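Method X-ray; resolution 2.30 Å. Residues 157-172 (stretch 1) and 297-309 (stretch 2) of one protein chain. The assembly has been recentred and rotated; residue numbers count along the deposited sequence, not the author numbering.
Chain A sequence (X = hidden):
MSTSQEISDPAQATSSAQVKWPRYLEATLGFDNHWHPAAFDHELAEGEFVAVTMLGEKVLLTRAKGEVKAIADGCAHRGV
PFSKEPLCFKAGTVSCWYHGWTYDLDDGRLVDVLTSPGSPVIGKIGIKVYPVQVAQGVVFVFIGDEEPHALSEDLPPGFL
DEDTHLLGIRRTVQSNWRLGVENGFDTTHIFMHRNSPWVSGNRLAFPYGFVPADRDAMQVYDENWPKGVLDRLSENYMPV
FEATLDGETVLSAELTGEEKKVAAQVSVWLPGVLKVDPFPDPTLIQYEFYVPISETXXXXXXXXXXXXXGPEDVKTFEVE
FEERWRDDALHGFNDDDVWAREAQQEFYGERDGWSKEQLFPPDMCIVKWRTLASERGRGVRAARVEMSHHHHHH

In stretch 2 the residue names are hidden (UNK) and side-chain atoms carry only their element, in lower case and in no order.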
ATOM      1  N   PRO A 157      24.491 -32.283   4.893  1.00 14.01           N
ATOM      2  CA  PRO A 157      24.724 -33.724   5.026  1.00 14.37           C
ATOM      3  C   PRO A 157      23.772 -34.285   6.082  1.00 13.93           C
ATOM      4  O   PRO A 157      23.470 -33.614   7.070  1.00 12.51           O
ATOM      5  CB  PRO A 157      26.184 -33.801   5.478  1.00 15.40           C
ATOM      6  CG  PRO A 157      26.799 -32.573   4.866  1.00 16.47           C
ATOM      7  CD  PRO A 157      25.734 -31.521   5.103  1.00 15.13           C
ATOM      8  N   GLY A 158      23.295 -35.507   5.866  1.00 13.66           N
ATOM      9  CA  GLY A 158      22.394 -36.130   6.817  1.00 12.04           C
ATOM     10  C   GLY A 158      20.911 -35.971   6.524  1.00 13.64           C
ATOM     11  O   GLY A 158      20.101 -36.759   7.007  1.00 13.40           O
ATOM     12  N   PHE A 159      20.541 -34.960   5.743  1.00 12.44           N
ATOM     13  CA  PHE A 159      19.131 -34.739   5.432  1.00 12.80           C
ATOM     14  C   PHE A 159      18.485 -35.939   4.737  1.00 13.35           C
ATOM     15  O   PHE A 159      17.358 -36.322   5.056  1.00 13.23           O
ATOM     16  CB  PHE A 159      18.969 -33.488   4.560  1.00 11.23           C
ATOM     17  CG  PHE A 159      17.531 -33.089   4.321  1.00 12.93           C
ATOM     18  CD1 PHE A 159      16.769 -33.712   3.327  1.00  9.78           C
ATOM     19  CD2 PHE A 159      16.933 -32.093   5.099  1.00  9.86           C
ATOM     20  CE1 PHE A 159      15.434 -33.351   3.110  1.00  9.49           C
ATOM     21  CE2 PHE A 159      15.600 -31.725   4.892  1.00 11.07           C
ATOM     22  CZ  PHE A 159      14.846 -32.359   3.892  1.00  8.05           C
ATOM     23  N   LEU A 160      19.206 -36.539   3.796  1.00 13.78           N
ATOM     24  CA  LEU A 160      18.675 -37.673   3.058  1.00 15.46           C
ATOM     25  C   LEU A 160      18.874 -39.040   3.719  1.00 16.96           C
ATOM     26  O   LEU A 160      18.665 -40.066   3.069  1.00 18.08           O
ATOM     27  CB  LEU A 160      19.277 -37.695   1.650  1.00 14.30           C
ATOM     28  CG  LEU A 160      18.995 -36.445   0.806  1.00 17.07           C
ATOM     29  CD1 LEU A 160      19.861 -36.467  -0.455  1.00 13.76           C
ATOM     30  CD2 LEU A 160      17.506 -36.374   0.457  1.00 12.28           C
ATOM     31  N   ASP A 161      19.262 -39.068   4.997  1.00 15.53           N
ATOM     32  CA  ASP A 161      19.468 -40.348   5.685  1.00 14.35           C
ATOM     33  C   ASP A 161      18.233 -41.234   5.572  1.00 15.77           C
ATOM     34  O   ASP A 161      17.128 -40.833   5.946  1.00 14.99           O
ATOM     35  CB  ASP A 161      19.819 -40.133   7.160  1.00 13.38           C
ATOM     36  CG  ASP A 161      21.244 -39.651   7.358  1.00 15.56           C
ATOM     37  OD1 ASP A 161      21.972 -39.520   6.351  1.00 17.14           O
ATOM     38  OD2 ASP A 161      21.642 -39.406   8.518  1.00 15.54           O
ATOM     39  N   GLU A 162      18.432 -42.445   5.067  1.00 17.33           N
ATOM     40  CA  GLU A 162      17.345 -43.391   4.859  1.00 21.69           C
ATOM     41  C   GLU A 162      16.732 -43.950   6.140  1.00 20.49           C
ATOM     42  O   GLU A 162      15.581 -44.388   6.137  1.00 21.53           O
ATOM     43  CB  GLU A 162      17.825 -44.559   3.982  1.00 25.96           C
ATOM     44  CG  GLU A 162      18.858 -44.168   2.924  1.00 35.73           C
ATOM     45  CD  GLU A 162      20.304 -44.366   3.399  1.00 41.47           C
ATOM     46  OE1 GLU A 162      20.783 -45.526   3.369  1.00 44.44           O
ATOM     47  OE2 GLU A 162      20.957 -43.373   3.806  1.00 40.85           O
ATOM     48  N   ASP A 163      17.492 -43.944   7.229  1.00 18.76           N
ATOM     49  CA  ASP A 163      16.998 -44.479   8.495  1.00 19.12           C
ATOM     50  C   ASP A 163      16.373 -43.394   9.370  1.00 18.75           C
ATOM     51  O   ASP A 163      16.398 -43.471  10.602  1.00 16.97           O
ATOM     52  CB  ASP A 163      18.141 -45.169   9.247  1.00 20.96           C
ATOM     53  CG  ASP A 163      19.239 -44.203   9.649  1.00 26.49           C
ATOM     54  OD1 ASP A 163      19.389 -43.157   8.979  1.00 27.55           O
ATOM     55  OD2 ASP A 163      19.963 -44.497  10.626  1.00 30.08           O
ATOM     56  N   THR A 164      15.804 -42.384   8.722  1.00 17.03           N
ATOM     57  CA  THR A 164      15.167 -41.291   9.440  1.00 15.95           C
ATOM     58  C   THR A 164      13.834 -40.946   8.793  1.00 15.75           C
ATOM     59  O   THR A 164      13.525 -41.403   7.692  1.00 15.30           O
ATOM     60  CB  THR A 164      16.040 -40.018   9.419  1.00 15.99           C
ATOM     61  OG1 THR A 164      16.163 -39.547   8.066  1.00 13.94           O
ATOM     62  CG2 THR A 164      17.432 -40.306   9.988  1.00 11.52           C
ATOM     63  N   HIS A 165      13.046 -40.146   9.497  1.00 14.08           N
ATOM     64  CA  HIS A 165      11.767 -39.687   8.989  1.00 12.31           C
ATOM     65  C   HIS A 165      11.730 -38.193   9.276  1.00 12.84           C
ATOM     66  O   HIS A 165      12.253 -37.743  10.299  1.00 12.80           O
ATOM     67  CB  HIS A 165      10.604 -40.379   9.694  1.00 13.14           C
ATOM     68  CG  HIS A 165       9.301 -40.210   8.981  1.00 13.42           C
ATOM     69  ND1 HIS A 165       9.011 -40.861   7.801  1.00 13.33           N
ATOM     70  CD2 HIS A 165       8.231 -39.424   9.249  1.00 14.54           C
ATOM     71  CE1 HIS A 165       7.818 -40.485   7.375  1.00 14.59           C
ATOM     72  NE2 HIS A 165       7.324 -39.614   8.234  1.00 16.68           N
ATOM     73  N   LEU A 166      11.126 -37.424   8.377  1.00 13.02           N
ATOM     74  CA  LEU A 166      11.061 -35.981   8.551  1.00 11.72           C
ATOM     75  C   LEU A 166       9.644 -35.440   8.501  1.00 12.57           C
ATOM     76  O   LEU A 166       8.787 -35.958   7.788  1.00 11.25           O
ATOM     77  CB  LEU A 166      11.916 -35.274   7.491  1.00 10.02           C
ATOM     78  CG  LEU A 166      13.436 -35.413   7.634  1.00 11.88           C
ATOM     79  CD1 LEU A 166      13.857 -36.853   7.360  1.00  9.44           C
ATOM     80  CD2 LEU A 166      14.135 -34.461   6.671  1.00 11.91           C
ATOM     81  N   LEU A 167       9.414 -34.388   9.280  1.00 12.11           N
ATOM     82  CA  LEU A 167       8.119 -33.729   9.358  1.00 11.62           C
ATOM     83  C   LEU A 167       8.384 -32.243   9.543  1.00 10.89           C
ATOM     84  O   LEU A 167       9.283 -31.858  10.288  1.00  9.82           O
ATOM     85  CB  LEU A 167       7.326 -34.267  10.548  1.00  8.96           C
ATOM     86  CG  LEU A 167       6.951 -35.749  10.468  1.00 10.41           C
ATOM     87  CD1 LEU A 167       6.498 -36.230  11.837  1.00  9.18           C
ATOM     88  CD2 LEU A 167       5.860 -35.958   9.417  1.00  5.24           C
ATOM     89  N   GLY A 168       7.618 -31.407   8.855  1.00 10.37           N
ATOM     90  CA  GLY A 168       7.826 -29.980   8.995  1.00  9.94           C
ATOM     91  C   GLY A 168       6.640 -29.125   8.601  1.00 10.21           C
ATOM     92  O   GLY A 168       5.559 -29.627   8.304  1.00 11.00           O
ATOM     93  N   ILE A 169       6.852 -27.814   8.623  1.00 10.26           N
ATOM     94  CA  ILE A 169       5.830 -26.851   8.245  1.00  9.86           C
ATOM     95  C   ILE A 169       6.547 -25.734   7.518  1.00  8.99           C
ATOM     96  O   ILE A 169       7.777 -25.660   7.537  1.00  8.71           O
ATOM     97  CB  ILE A 169       5.111 -26.251   9.471  1.00 10.69           C
ATOM     98  CG1 ILE A 169       6.136 -25.587  10.400  1.00 11.78           C
ATOM     99  CG2 ILE A 169       4.318 -27.337  10.195  1.00  7.17           C
ATOM    100  CD1 ILE A 169       5.531 -24.852  11.564  1.00 10.31           C
ATOM    101  N   ARG A 170       5.778 -24.873   6.865  1.00 10.58           N
ATOM    102  CA  ARG A 170       6.343 -23.739   6.146  1.00  8.57           C
ATOM    103  C   ARG A 170       5.418 -22.570   6.378  1.00  9.18           C
ATOM    104  O   ARG A 170       4.236 -22.759   6.668  1.00 10.73           O
ATOM    105  CB  ARG A 170       6.445 -24.034   4.644  1.00  8.71           C
ATOM    106  CG  ARG A 170       5.108 -24.288   3.937  1.00 10.94           C
ATOM    107  CD  ARG A 170       5.341 -24.778   2.504  1.00  9.56           C
ATOM    108  NE  ARG A 170       4.103 -25.057   1.776  1.00  7.54           N
ATOM    109  CZ  ARG A 170       3.468 -24.177   1.005  1.00 11.09           C
ATOM    110  NH1 ARG A 170       3.941 -22.944   0.849  1.00  7.94           N
ATOM    111  NH2 ARG A 170       2.362 -24.539   0.367  1.00  8.45           N
ATOM    112  N   ARG A 171       5.958 -21.365   6.268  1.00  8.65           N
ATOM    113  CA  ARG A 171       5.173 -20.158   6.451  1.00  8.69           C
ATOM    114  C   ARG A 171       5.908 -19.038   5.732  1.00  9.09           C
ATOM    115  O   ARG A 171       7.101 -19.150   5.441  1.00 10.96           O
ATOM    116  CB  ARG A 171       5.036 -19.822   7.942  1.00  7.18           C
ATOM    117  CG  ARG A 171       6.256 -19.114   8.533  1.00  9.75           C
ATOM    118  CD  ARG A 171       6.128 -18.899  10.037  1.00 10.16           C
ATOM    119  NE  ARG A 171       6.619 -20.037  10.807  1.00 10.62           N
ATOM    120  CZ  ARG A 171       6.552 -20.123  12.132  1.00 11.47           C
ATOM    121  NH1 ARG A 171       6.006 -19.137  12.831  1.00 12.05           N
ATOM    122  NH2 ARG A 171       7.042 -21.185  12.761  1.00  9.23           N
ATOM    123  N   THR A 172       5.186 -17.961   5.456  1.00 10.72           N
ATOM    124  CA  THR A 172       5.732 -16.792   4.780  1.00  9.19           C
ATOM    125  C   THR A 172       6.277 -15.810   5.813  1.00  9.73           C
ATOM    126  O   THR A 172       5.661 -15.607   6.851  1.00  9.47           O
ATOM    127  CB  THR A 172       4.627 -16.098   3.955  1.00 10.93           C
ATOM    128  OG1 THR A 172       4.135 -17.012   2.964  1.00 11.16           O
ATOM    129  CG2 THR A 172       5.158 -14.838   3.273  1.00 12.10           C
ATOM    130  N   UNK A 297      10.462 -10.920   0.695  1.00 11.27           N
ATOM    131  CA  UNK A 297       9.755 -11.995   1.381  1.00 10.85           C
ATOM    132  C   UNK A 297      10.384 -13.358   1.139  1.00 10.29           C
ATOM    133  O   UNK A 297      11.049 -13.570   0.126  1.00 11.57           O
ATOM    134  o   UNK A 297       6.225 -10.841  -0.978  1.00 23.44           O
ATOM    135  c   UNK A 297       8.296 -12.031   0.909  1.00 12.26           C
ATOM    136  c   UNK A 297       6.245 -10.683   0.242  1.00 21.37           C
ATOM    137  n   UNK A 297       5.143 -10.490   0.956  1.00 20.52           N
ATOM    138  c   UNK A 297       7.565 -10.698   1.012  1.00 16.90           C
ATOM    139  N   UNK A 298      10.192 -14.281   2.079  1.00  7.11           N
ATOM    140  CA  UNK A 298      10.709 -15.629   1.897  1.00  8.05           C
ATOM    141  C   UNK A 298       9.821 -16.651   2.572  1.00  8.53           C
ATOM    142  O   UNK A 298       9.010 -16.311   3.436  1.00  8.42           O
ATOM    143  n   UNK A 298      12.482 -14.467   4.531  1.00  8.70           N
ATOM    144  c   UNK A 298      12.336 -15.671   3.876  1.00  5.82           C
ATOM    145  c   UNK A 298      12.165 -15.772   2.392  1.00  6.12           C
ATOM    146  n   UNK A 298      12.683 -15.991   6.023  1.00 10.92           N
ATOM    147  c   UNK A 298      12.692 -14.686   5.817  1.00  9.59           C
ATOM    148  c   UNK A 298      12.457 -16.630   4.826  1.00  8.45           C
ATOM    149  N   UNK A 299       9.961 -17.903   2.149  1.00  7.83           N
ATOM    150  CA  UNK A 299       9.177 -18.984   2.721  1.00  8.78           C
ATOM    151  C   UNK A 299      10.095 -19.721   3.682  1.00  9.56           C
ATOM    152  O   UNK A 299      11.125 -20.275   3.283  1.00  8.64           O
ATOM    153  c   UNK A 299       8.684 -19.938   1.633  1.00  8.60           C
ATOM    154  o   UNK A 299       5.403 -21.160   2.811  1.00 12.24           O
ATOM    155  c   UNK A 299       6.312 -20.387   2.440  1.00 11.10           C
ATOM    156  c   UNK A 299       7.690 -20.974   2.143  1.00 10.44           C
ATOM    157  o   UNK A 299       6.132 -19.158   2.300  1.00  9.76           O
ATOM    158  N   UNK A 300       9.712 -19.710   4.950  1.00  9.42           N
ATOM    159  CA  UNK A 300      10.482 -20.337   6.011  1.00  8.47           C
ATOM    160  C   UNK A 300      10.007 -21.769   6.249  1.00  9.35           C
ATOM    161  O   UNK A 300       8.874 -21.987   6.665  1.00  8.71           O
ATOM    162  c   UNK A 300      10.237 -19.785   9.772  1.00  9.55           C
ATOM    163  c   UNK A 300      12.699 -21.066   9.822  1.00  8.90           C
ATOM    164  c   UNK A 300      10.907 -20.001   8.563  1.00  8.96           C
ATOM    165  o   UNK A 300      12.524 -21.224  12.223  1.00  9.82           O
ATOM    166  c   UNK A 300      12.006 -20.830  11.009  1.00 10.75           C
ATOM    167  c   UNK A 300      10.327 -19.473   7.268  1.00  7.56           C
ATOM    168  c   UNK A 300      12.144 -20.648   8.603  1.00  7.97           C
ATOM    169  c   UNK A 300      10.778 -20.191  10.986  1.00  8.36           C
ATOM    170  N   UNK A 301      10.871 -22.738   5.954  1.00  9.64           N
ATOM    171  CA  UNK A 301      10.555 -24.152   6.165  1.00  9.05           C
ATOM    172  C   UNK A 301      11.281 -24.622   7.421  1.00 10.33           C
ATOM    173  O   UNK A 301      12.451 -24.306   7.622  1.00  9.77           O
ATOM    174  c   UNK A 301      11.051 -25.037   5.005  1.00  8.79           C
ATOM    175  c   UNK A 301       8.895 -24.717   1.266  1.00  9.80           C
ATOM    176  c   UNK A 301      10.266 -24.901   3.722  1.00  9.60           C
ATOM    177  c   UNK A 301       8.779 -25.869   2.048  1.00 11.72           C
ATOM    178  c   UNK A 301       9.467 -25.952   3.271  1.00  8.77           C
ATOM    179  c   UNK A 301       9.694 -23.658   1.715  1.00 10.21           C
ATOM    180  c   UNK A 301      10.371 -23.756   2.936  1.00  7.86           C
ATOM    181  N   UNK A 302      10.587 -25.379   8.261  1.00  9.95           N
ATOM    182  CA  UNK A 302      11.187 -25.937   9.459  1.00  9.65           C
ATOM    183  C   UNK A 302      10.919 -27.427   9.336  1.00  9.26           C
ATOM    184  O   UNK A 302       9.765 -27.832   9.269  1.00  9.72           O
ATOM    185  o   UNK A 302       8.574 -23.228  11.639  1.00 13.08           O
ATOM    186  c   UNK A 302       9.750 -23.382  11.963  1.00 11.83           C
ATOM    187  c   UNK A 302      10.751 -23.936  10.985  1.00 10.69           C
ATOM    188  c   UNK A 302      10.511 -25.401  10.715  1.00 10.08           C
ATOM    189  n   UNK A 302      10.202 -23.088  13.175  1.00 14.81           N
ATOM    190  N   UNK A 303      11.973 -28.238   9.301  1.00  8.14           N
ATOM    191  CA  UNK A 303      11.805 -29.681   9.159  1.00  9.05           C
ATOM    192  C   UNK A 303      12.573 -30.432  10.231  1.00 10.07           C
ATOM    193  O   UNK A 303      13.785 -30.261  10.386  1.00 10.74           O
ATOM    194  c   UNK A 303      12.289 -30.170   7.772  1.00 10.49           C
ATOM    195  c   UNK A 303      11.827 -31.604   7.531  1.00  8.47           C
ATOM    196  c   UNK A 303      11.758 -29.254   6.681  1.00  7.76           C
ATOM    197  N   UNK A 304      11.859 -31.270  10.972  1.00 11.09           N
ATOM    198  CA  UNK A 304      12.466 -32.046  12.041  1.00 10.11           C
ATOM    199  C   UNK A 304      12.765 -33.465  11.575  1.00 11.22           C
ATOM    200  O   UNK A 304      11.936 -34.107  10.931  1.00 11.92           O
ATOM    201  c   UNK A 304      11.538 -32.061  13.257  1.00  9.18           C
ATOM    202  c   UNK A 304      11.222 -30.670  13.829  1.00  8.85           C
ATOM    203  c   UNK A 304      10.405 -30.817  15.103  1.00  6.78           C
ATOM    204  c   UNK A 304      12.512 -29.910  14.115  1.00  4.90           C
ATOM    205  N   UNK A 305      13.962 -33.943  11.903  1.00 12.03           N
ATOM    206  CA  UNK A 305      14.406 -35.275  11.511  1.00 12.13           C
ATOM    207  C   UNK A 305      14.616 -36.195  12.705  1.00 12.87           C
ATOM    208  O   UNK A 305      15.361 -35.876  13.631  1.00 12.23           O
ATOM    209  c   UNK A 305      16.337 -36.507  10.355  1.00 11.61           C
ATOM    210  c   UNK A 305      17.608 -36.322   9.547  1.00 11.06           C
ATOM    211  o   UNK A 305      18.516 -35.611   9.968  1.00 12.66           O
ATOM    212  c   UNK A 305      15.704 -35.173  10.717  1.00 10.06           C
ATOM    213  n   UNK A 305      17.673 -36.952   8.383  1.00  9.50           N
ATOM    214  N   UNK A 306      13.962 -37.348  12.657  1.00 13.70           N
ATOM    215  CA  UNK A 306      14.050 -38.340  13.716  1.00 14.09           C
ATOM    216  C   UNK A 306      14.531 -39.681  13.160  1.00 16.08           C
ATOM    217  O   UNK A 306      14.050 -40.143  12.127  1.00 15.75           O
ATOM    218  n   UNK A 306      11.124 -39.779  18.010  1.00 26.86           N
ATOM    219  n   UNK A 306      13.071 -38.729  17.389  1.00 23.09           N
ATOM    220  n   UNK A 306      11.729 -37.812  19.029  1.00 21.99           N
ATOM    221  c   UNK A 306      11.971 -38.768  18.137  1.00 25.83           C
ATOM    222  c   UNK A 306      12.513 -39.764  15.210  1.00 17.00           C
ATOM    223  c   UNK A 306      12.672 -38.513  14.357  1.00 14.19           C
ATOM    224  c   UNK A 306      13.436 -39.747  16.409  1.00 18.44           C
ATOM    225  N   UNK A 307      15.484 -40.302  13.841  1.00 18.37           N
ATOM    226  CA  UNK A 307      15.985 -41.604  13.409  1.00 21.93           C
ATOM    227  C   UNK A 307      14.899 -42.623  13.756  1.00 21.15           C
ATOM    228  O   UNK A 307      14.337 -42.585  14.852  1.00 20.65           O
ATOM    229  c   UNK A 307      19.363 -43.371  14.285  1.00 36.95           C
ATOM    230  c   UNK A 307      18.013 -43.169  13.604  1.00 32.99           C
ATOM    231  c   UNK A 307      17.288 -41.941  14.143  1.00 25.37           C
ATOM    232  c   UNK A 307      20.080 -44.596  13.727  1.00 41.17           C
ATOM    233  n   UNK A 307      21.413 -44.836  14.363  1.00 42.41           N
ATOM    234  N   UNK A 308      14.589 -43.516  12.822  1.00 20.94           N
ATOM    235  CA  UNK A 308      13.561 -44.529  13.048  1.00 21.75           C
ATOM    236  C   UNK A 308      14.029 -45.919  12.624  1.00 24.38           C
ATOM    237  O   UNK A 308      14.878 -46.057  11.746  1.00 23.72           O
ATOM    238  c   UNK A 308      11.696 -42.875  12.744  1.00 19.73           C
ATOM    239  c   UNK A 308      12.264 -44.200  12.273  1.00 20.97           C
ATOM    240  c   UNK A 308      12.547 -44.161  10.777  1.00 18.89           C
ATOM    241  N   UNK A 309      13.463 -46.945  13.250  1.00 26.83           N
ATOM    242  CA  UNK A 309      13.825 -48.325  12.946  1.00 30.99           C
ATOM    243  C   UNK A 309      12.702 -49.089  12.256  1.00 31.18           C
ATOM    244  O   UNK A 309      12.910 -50.203  11.776  1.00 32.21           O
ATOM    245  o   UNK A 309      15.241 -46.555  15.363  1.00 50.90           O
ATOM    246  c   UNK A 309      14.223 -49.059  14.230  1.00 34.47           C
ATOM    247  c   UNK A 309      15.652 -48.802  14.687  1.00 41.76           C
ATOM    248  c   UNK A 309      16.001 -47.327  14.734  1.00 47.94           C
ATOM    249  o   UNK A 309      17.038 -46.939  14.143  1.00 49.91           O
TER
HETATM  250  O   HOH W   1      20.999 -37.158  10.100  1.00 18.01           O
HETATM  251  O   HOH W   2       7.662 -22.280   9.055  1.00  8.44           O

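Position 297 carries three carbons, the third bearing one oxygen and one nitrogen, and its side chain makes no contact with stretch 1. A straight chain ending in an amide is Gln 297.

At 298 one carbon leads to a five-membered ring of three carbons and two nitrogens, turned away from the partner: His 298.

Position 299 has three carbons, the last carrying two oxygens. One oxygen lies 3.0 Å from Arg 170 NH1, the other 3.0 Å from Thr 172 OG1. Two oxygens on a three-carbon chain make Glu 299; OE2 forms a salt bridge with Arg 170 NH1, and OE1 accepts from the Thr 172 hydroxyl.

Position 300 is one carbon and a six-carbon ring bearing an oxygen, with a ring carbon 3.8 Å from Arg 171 NE. The ring oxygen marks Tyr 300.

At 301 one carbon leads to a six-carbon ring without oxygen, and Arg 170 CB sits over its face, 3.9 Å from the ring centroid, a CH-pi contact: Phe 301.

Position 302 shows three carbons, the third carrying one oxygen and one nitrogen, which is an amide. Its oxygen accepts a hydrogen bond from Arg 171 NH2 at 2.8 Å, as a carbonyl should: Gln 302. Water 2 donates to Gln 302 OE1 (2.9 Å) and Tyr 300 O (2.7 Å) and accepts from Arg 171 NE (3.0 Å).

At 303 one carbon carries two more, one of them packed 3.7 Å from Leu 166 CB: the fork marks Val 303. It lies beside Gly 168, where a modelled CB would fall 2.2 Å from Gln 302 O and 2.9 Å from Val 303 CA.

Four carbons forked at the second, on the same sheet face as Leu 167, make 304 Leu 304.

Position 305 has three carbons, then oxygen and nitrogen, extended toward the turn before the strand. Its nitrogen lies 2.8 Å from Gly 158 O and 3.0 Å from Thr 164 OG1, and donates to both. This is Gln 305; water 1 lies 2.9 Å from Gln 305 OE1 and 2.8 Å from Asp 161 OD2, linking the two.

At 306 three carbons, a nitrogen and a carbon with two further nitrogens, the end leading away, spell Arg 306.

Four carbons in a row at 307 end in a nitrogen 4.0 Å from Asp 163 OD2, beyond a salt bridge: Lys 307.

Position 308 is one carbon bearing two, one of them 4.1 Å from His 165 CB: Val 308.

Three carbons and two terminal oxygens, without close contact, make 309 Glu 309.

The rule is an antiparallel ladder with polar clamps. Paired backbone hydrogen bonds join His 165, Leu 167, Ile 169 and Arg 171 to Arg 306, Leu 304, Gln 302 and Tyr 300, and Val 308 N adds one to Asp 163 O (2.9 Å). Side chains alternate between faces: Gln 305 ties the strand to the preceding turn, and Glu 299 and Gln 302 engage the two arginines on opposite faces.

Stretch 2 (297-309) QHEYFQVLQRKVE
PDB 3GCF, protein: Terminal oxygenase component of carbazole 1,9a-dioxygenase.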